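Local coordinates for putative 4-amino-4-deoxychorismate lyase (Thermus thermophilus, PDB 2ZGI), which probably acts as a pyridoxal-phosphate-dependent lyase of the class-IV aminotransferase family, putatively cleaving 4-amino-4-deoxychorismate, at residues 11-16 with 87-92; 115-120 with 149-154. One frame throughout, in Å; residues are numbered along the deposited sequence. Where two conformers were deposited one is given.

Contact 1: residues 11-16 with 87-92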
loop_
_atom_site.group_PDB
_atom_site.type_symbol
_atom_site.label_atom_id
_atom_site.label_comp_id
_atom_site.label_asym_id
_atom_site.label_seq_id
_atom_site.Cartn_x
_atom_site.Cartn_y
_atom_site.Cartn_z
ATOM N N LEU D 11 20.843 1.426 -34.953
ATOM C CA LEU D 11 19.534 1.187 -34.378
ATOM C C LEU D 11 18.381 1.342 -35.382
ATOM O O LEU D 11 18.172 2.421 -35.939
ATOM C CB LEU D 11 19.352 2.110 -33.167
ATOM C CG LEU D 11 18.232 1.816 -32.186
ATOM C CD1 LEU D 11 18.414 0.424 -31.530
ATOM C CD2 LEU D 11 18.229 2.939 -31.137
ATOM N N ALA D 12 17.624 0.261 -35.580
ATOM C CA ALA D 12 16.534 0.222 -36.569
ATOM C C ALA D 12 15.268 1.001 -36.188
ATOM O O ALA D 12 14.552 1.532 -37.055
ATOM C CB ALA D 12 16.176 -1.234 -36.876
ATOM N N LEU D 13 14.958 1.034 -34.900
ATOM C CA LEU D 13 13.714 1.637 -34.434
ATOM C C LEU D 13 14.060 2.866 -33.628
ATOM O O LEU D 13 15.169 2.949 -33.110
ATOM C CB LEU D 13 12.967 0.641 -33.552
ATOM C CG LEU D 13 12.440 -0.601 -34.252
ATOM C CD1 LEU D 13 12.331 -1.793 -33.291
ATOM C CD2 LEU D 13 11.104 -0.281 -34.849
ATOM N N PRO D 14 13.121 3.835 -33.515
ATOM C CA PRO D 14 13.375 5.036 -32.715
ATOM C C PRO D 14 13.659 4.716 -31.239
ATOM O O PRO D 14 13.115 3.749 -30.681
ATOM C CB PRO D 14 12.063 5.821 -32.817
ATOM C CG PRO D 14 11.361 5.232 -33.987
ATOM C CD PRO D 14 11.747 3.812 -34.034
ATOM N N GLU D 15 14.489 5.575 -30.654
ATOM C CA GLU D 15 14.980 5.528 -29.284
ATOM C C GLU D 15 13.864 5.307 -28.256
ATOM O O GLU D 15 13.903 4.340 -27.460
ATOM C CB GLU D 15 15.628 6.888 -28.984
ATOM C CG GLU D 15 16.929 6.783 -28.272
ATOM C CD GLU D 15 17.746 8.029 -28.413
ATOM O OE1 GLU D 15 17.387 9.063 -27.810
ATOM O OE2 GLU D 15 18.749 7.973 -29.138
ATOM N N ALA D 16 12.874 6.197 -28.293
ATOM C CA ALA D 16 11.800 6.221 -27.298
ATOM C C ALA D 16 11.026 4.924 -27.302
ATOM O O ALA D 16 10.637 4.424 -26.253
ATOM C CB ALA D 16 10.860 7.406 -27.536
ATOM N N GLU D 87 5.735 6.335 -32.399
ATOM C CA GLU D 87 6.203 7.430 -33.281
ATOM C C GLU D 87 7.210 6.934 -34.328
ATOM O O GLU D 87 8.279 6.421 -33.978
ATOM C CB GLU D 87 6.790 8.578 -32.466
ATOM C CG GLU D 87 5.824 9.236 -31.501
ATOM C CD GLU D 87 4.514 9.759 -32.138
ATOM O OE1 GLU D 87 4.261 9.543 -33.343
ATOM O OE2 GLU D 87 3.722 10.400 -31.406
ATOM N N GLY D 88 6.833 7.051 -35.602
ATOM C CA GLY D 88 7.641 6.574 -36.738
ATOM C C GLY D 88 7.704 5.054 -36.824
ATOM O O GLY D 88 8.604 4.487 -37.449
ATOM N N VAL D 89 6.769 4.377 -36.181
ATOM C CA VAL D 89 6.814 2.928 -36.154
ATOM C C VAL D 89 5.444 2.382 -36.423
ATOM O O VAL D 89 4.482 2.701 -35.706
ATOM C CB VAL D 89 7.257 2.344 -34.778
ATOM C CG1 VAL D 89 7.028 0.811 -34.744
ATOM C CG2 VAL D 89 8.708 2.683 -34.485
ATOM N N ARG D 90 5.388 1.595 -37.488
ATOM C CA ARG D 90 4.254 0.756 -37.787
ATOM C C ARG D 90 4.816 -0.653 -37.880
ATOM O O ARG D 90 5.548 -0.988 -38.815
ATOM C CB ARG D 90 3.613 1.189 -39.104
ATOM C CG ARG D 90 2.281 0.534 -39.397
ATOM C CD ARG D 90 1.663 1.169 -40.621
ATOM N NE ARG D 90 2.595 1.150 -41.744
ATOM C CZ ARG D 90 2.560 0.235 -42.700
ATOM N NH1 ARG D 90 1.629 -0.696 -42.654
ATOM N NH2 ARG D 90 3.431 0.252 -43.699
ATOM N N LEU D 91 4.496 -1.475 -36.898
ATOM C CA LEU D 91 5.021 -2.803 -36.884
ATOM C C LEU D 91 3.850 -3.764 -37.040
ATOM O O LEU D 91 2.821 -3.610 -36.378
ATOM C CB LEU D 91 5.814 -2.980 -35.588
ATOM C CG LEU D 91 7.080 -3.823 -35.404
ATOM C CD1 LEU D 91 8.119 -3.721 -36.515
ATOM C CD2 LEU D 91 7.700 -3.408 -34.057
ATOM N N SER D 92 3.982 -4.705 -37.970
ATOM C CA SER D 92 2.962 -5.708 -38.237
ATOM C C SER D 92 3.681 -7.026 -38.419
ATOM O O SER D 92 4.686 -7.117 -39.163
ATOM C CB SER D 92 2.139 -5.351 -39.487
ATOM O OG SER D 92 1.567 -4.052 -39.343
#
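Residues 11-16 run as a loop into the first turn of helix 15-19, with Pro14 at its N-cap position, while residues 87-92 leave the turn after strand 78-86 and enter strand 89-96. The two backbones stay well apart: the nearest CA atoms, Leu13 with Val89 and Pro14 with Gly88, are each separated by 7.2 Å, so the gap is bridged by side chains and one carbonyl.

Val89 CB points at the loop, and with CG1 anti to the backbone N (chi1 169°) the other methyl, CG2, is left to meet both partners. The Pro14 ring crosses it obliquely, ring carbon against methyl; Pro14 CD lies 3.3 Å from Val89 CG2, tighter than ordinary van der Waals contact. Leu13 comes from beside the proline and meets Val89 at about a right angle. Its CB does not aim at the strand, but CG lies anti to the carbonyl carbon (chi1 -67°), and this carries Leu13 CD2 to 3.8 Å from Val89 CG2. One methyl is thus shared by two neighbouring residues of the loop. At the outer end the proline ring meets a polar group, with Pro14 CG 3.3 Å from Glu87 O. Gly88 makes the turn here with a positive phi of 70°.

Helix 15-19 adds Phe17 against Val89 and Leu18 against Leu13, and Leu4 of the second subunit packs on Leu13. Polar ties run outward: Gly88 O accepts from Asn5 ND2 of the second subunit, and Glu15 forms salt bridges with Arg2 of its own chain and Arg95 of the second subunit. The contact is mainly apolar, with one carbonyl oxygen against the proline ring; shape, without directional bonds, sets the approach to the helix against strand 89-96, whose sheet continues into the second subunit.

Contact 2: residues 115-120 with 149-154; sequences GYRVHP and LLLDAF
Arg117 and Leu151 stand side by side on the same face of a parallel pair, their side chains crossing obliquely, with Arg117 CD 4.0 Å from Leu151 CB. Both start with CG anti to the carbonyl carbon, but Leu151 then extends (chi2 175°) until CD1 approaches Gly115 CA, whereas the arginine bends at chi2 and chi3. The first torsion puts Arg117 CG 3.5 Å from Asp152 O, and the two bends then bring the guanidinium round so that a water lies at its edge, in plane. That water accepts from Arg117 NH1 and donates to Asp152 O at 2.6 Å, with a weak bond to Ala153 O. The stronger polar partner of the arginine is Asp121 of the second subunit, which forms a salt bridge with NH2.

On the other face Leu150 points toward residues 115-120. Its CD2 touches Tyr116 CB at 4.0 Å, while Val118 lies obliquely across it, CG1 against Leu150 CB. Of helix 131-142, Ala136 packs on Leu150 and Tyr133 on Val118.

Two backbone bonds hold this arrangement in register. Leu151 N donates a hydrogen bond to Tyr116 O at 2.9 Å, nearly straight at 167° and in the carbonyl plane; Val118 N donates to Leu151 O at 3.0 Å, approaching almost along the C=O axis. Leu151 uses both its N-H and its carbonyl on the one neighbouring segment, either side of Arg117. Just beyond, Asp152 OD1 accepts from Phe154 N, met from above the carboxylate plane, and closes an Asx turn as the strand ends.

The two parallel strands, 111-117 and 147-151, are joined through helix 131-142, which packs on the face of Tyr116 and Leu150, making a beta-alpha-beta unit. The Leu150 side chain lies about 6 Å from the bound pyridoxal phosphate.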
loop_
_atom_site.group_PDB
_atom_site.type_symbol
_atom_site.label_atom_id
_atom_site.label_comp_id
_atom_site.label_asym_id
_atom_site.label_seq_id
_atom_site.Cartn_x
_atom_site.Cartn_y
_atom_site.Cartn_z
ATOM N N GLY D 115 0.729 -9.756 -6.133
ATOM C CA GLY D 115 0.730 -8.406 -5.547
ATOM C C GLY D 115 1.097 -7.301 -6.537
ATOM O O GLY D 115 1.139 -6.117 -6.167
ATOM N N TYR D 116 1.370 -7.661 -7.798
ATOM C CA TYR D 116 1.673 -6.653 -8.813
ATOM C C TYR D 116 0.460 -5.808 -9.153
ATOM O O TYR D 116 -0.660 -6.315 -9.246
ATOM C CB TYR D 116 2.257 -7.287 -10.086
ATOM C CG TYR D 116 3.615 -7.877 -9.814
ATOM C CD1 TYR D 116 4.716 -7.048 -9.602
ATOM C CD2 TYR D 116 3.784 -9.262 -9.701
ATOM C CE1 TYR D 116 5.981 -7.580 -9.326
ATOM C CE2 TYR D 116 5.051 -9.814 -9.430
ATOM C CZ TYR D 116 6.133 -8.959 -9.226
ATOM O OH TYR D 116 7.375 -9.479 -8.945
ATOM N N ARG D 117 0.706 -4.521 -9.354
ATOM C CA ARG D 117 -0.344 -3.564 -9.724
ATOM C C ARG D 117 -0.222 -3.148 -11.200
ATOM O O ARG D 117 0.895 -3.101 -11.747
ATOM C CB ARG D 117 -0.236 -2.287 -8.861
ATOM C CG ARG D 117 -0.970 -2.351 -7.504
ATOM C CD ARG D 117 -0.409 -3.386 -6.563
ATOM N NE ARG D 117 0.986 -3.124 -6.217
ATOM C CZ ARG D 117 1.396 -2.337 -5.222
ATOM N NH1 ARG D 117 0.523 -1.679 -4.484
ATOM N NH2 ARG D 117 2.695 -2.154 -5.006
ATOM N N VAL D 118 -1.371 -2.865 -11.822
ATOM C CA VAL D 118 -1.426 -2.070 -13.064
ATOM C C VAL D 118 -1.000 -0.608 -12.788
ATOM O O VAL D 118 -0.949 -0.147 -11.610
ATOM C CB VAL D 118 -2.821 -2.142 -13.725
ATOM C CG1 VAL D 118 -3.181 -3.594 -14.004
ATOM C CG2 VAL D 118 -3.910 -1.496 -12.820
ATOM N N HIS D 119 -0.615 0.099 -13.849
ATOM C CA HIS D 119 -0.396 1.513 -13.721
ATOM C C HIS D 119 -1.711 2.295 -13.689
ATOM O O HIS D 119 -2.625 2.041 -14.492
ATOM C CB HIS D 119 0.522 2.075 -14.792
ATOM C CG HIS D 119 0.927 3.484 -14.500
ATOM N ND1 HIS D 119 0.081 4.553 -14.705
ATOM C CD2 HIS D 119 2.046 3.987 -13.935
ATOM C CE1 HIS D 119 0.682 5.663 -14.328
ATOM N NE2 HIS D 119 1.876 5.346 -13.859
ATOM N N PRO D 120 -1.821 3.248 -12.752
ATOM C CA PRO D 120 -3.069 3.953 -12.561
ATOM C C PRO D 120 -3.527 4.643 -13.841
ATOM O O PRO D 120 -4.723 4.721 -14.098
ATOM C CB PRO D 120 -2.716 4.990 -11.489
ATOM C CG PRO D 120 -1.664 4.354 -10.735
ATOM C CD PRO D 120 -0.823 3.641 -11.740
ATOM N N LEU D 149 -2.808 -12.744 -11.826
ATOM C CA LEU D 149 -3.716 -11.597 -11.682
ATOM C C LEU D 149 -3.070 -10.401 -10.999
ATOM O O LEU D 149 -2.229 -10.562 -10.088
ATOM C CB LEU D 149 -5.016 -12.017 -10.951
ATOM C CG LEU D 149 -5.710 -13.253 -11.555
ATOM C CD1 LEU D 149 -6.933 -13.703 -10.745
ATOM C CD2 LEU D 149 -6.106 -13.069 -13.004
ATOM N N LEU D 150 -3.471 -9.205 -11.450
ATOM C CA LEU D 150 -2.937 -7.922 -10.985
ATOM C C LEU D 150 -4.018 -7.065 -10.285
ATOM O O LEU D 150 -5.206 -7.242 -10.528
ATOM C CB LEU D 150 -2.312 -7.107 -12.143
ATOM C CG LEU D 150 -1.077 -7.743 -12.828
ATOM C CD1 LEU D 150 -1.547 -8.611 -13.993
ATOM C CD2 LEU D 150 -0.059 -6.698 -13.253
ATOM N N LEU D 151 -3.564 -6.169 -9.414
ATOM C CA LEU D 151 -4.419 -5.314 -8.583
ATOM C C LEU D 151 -4.404 -3.875 -9.065
ATOM O O LEU D 151 -3.483 -3.476 -9.808
ATOM C CB LEU D 151 -3.853 -5.299 -7.157
ATOM C CG LEU D 151 -3.627 -6.687 -6.544
ATOM C CD1 LEU D 151 -2.967 -6.539 -5.193
ATOM C CD2 LEU D 151 -4.945 -7.434 -6.478
ATOM N N ASP D 152 -5.409 -3.104 -8.645
ATOM C CA ASP D 152 -5.339 -1.650 -8.755
ATOM C C ASP D 152 -4.770 -1.083 -7.437
ATOM O O ASP D 152 -4.347 -1.846 -6.541
ATOM C CB ASP D 152 -6.681 -1.006 -9.170
ATOM C CG ASP D 152 -7.765 -1.095 -8.099
ATOM O OD1 ASP D 152 -7.481 -1.517 -6.954
ATOM O OD2 ASP D 152 -8.911 -0.734 -8.436
ATOM N N ALA D 153 -4.714 0.240 -7.349
ATOM C CA ALA D 153 -4.145 0.912 -6.182
ATOM C C ALA D 153 -4.881 0.546 -4.903
ATOM O O ALA D 153 -4.281 0.530 -3.824
ATOM C CB ALA D 153 -4.178 2.442 -6.377
ATOM N N PHE D 154 -6.167 0.229 -5.019
ATOM C CA PHE D 154 -6.995 -0.012 -3.841
ATOM C C PHE D 154 -7.133 -1.482 -3.468
ATOM O O PHE D 154 -7.927 -1.841 -2.583
ATOM C CB PHE D 154 -8.375 0.629 -4.037
ATOM C CG PHE D 154 -8.328 2.054 -4.578
ATOM C CD1 PHE D 154 -7.597 3.046 -3.918
ATOM C CD2 PHE D 154 -9.021 2.395 -5.730
ATOM C CE1 PHE D 154 -7.557 4.367 -4.393
ATOM C CE2 PHE D 154 -8.982 3.707 -6.219
ATOM C CZ PHE D 154 -8.265 4.695 -5.538
HETATM O O HOH W 1 -2.725 -1.971 -4.500
#

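Overall arrangement
Contact 1 and contact 2 show how chemistry follows place in one fold. Their centres are 29 Å apart and their nearest atoms about 15 Å, so they do not touch, and along the chain the first closes before the second opens. Both are only partly buried and both reach the second subunit. They hold different elements: contact 1 sets the approach to a short helix, mostly by apolar carbons, against a strand that is outermost in its sheet within this chain but is extended by the second subunit, whereas contact 2 joins neighbouring strands of a mixed sheet through backbone bonds, a bridging water and leucine packing. Contact 2 also lies nearer the centre of the chain.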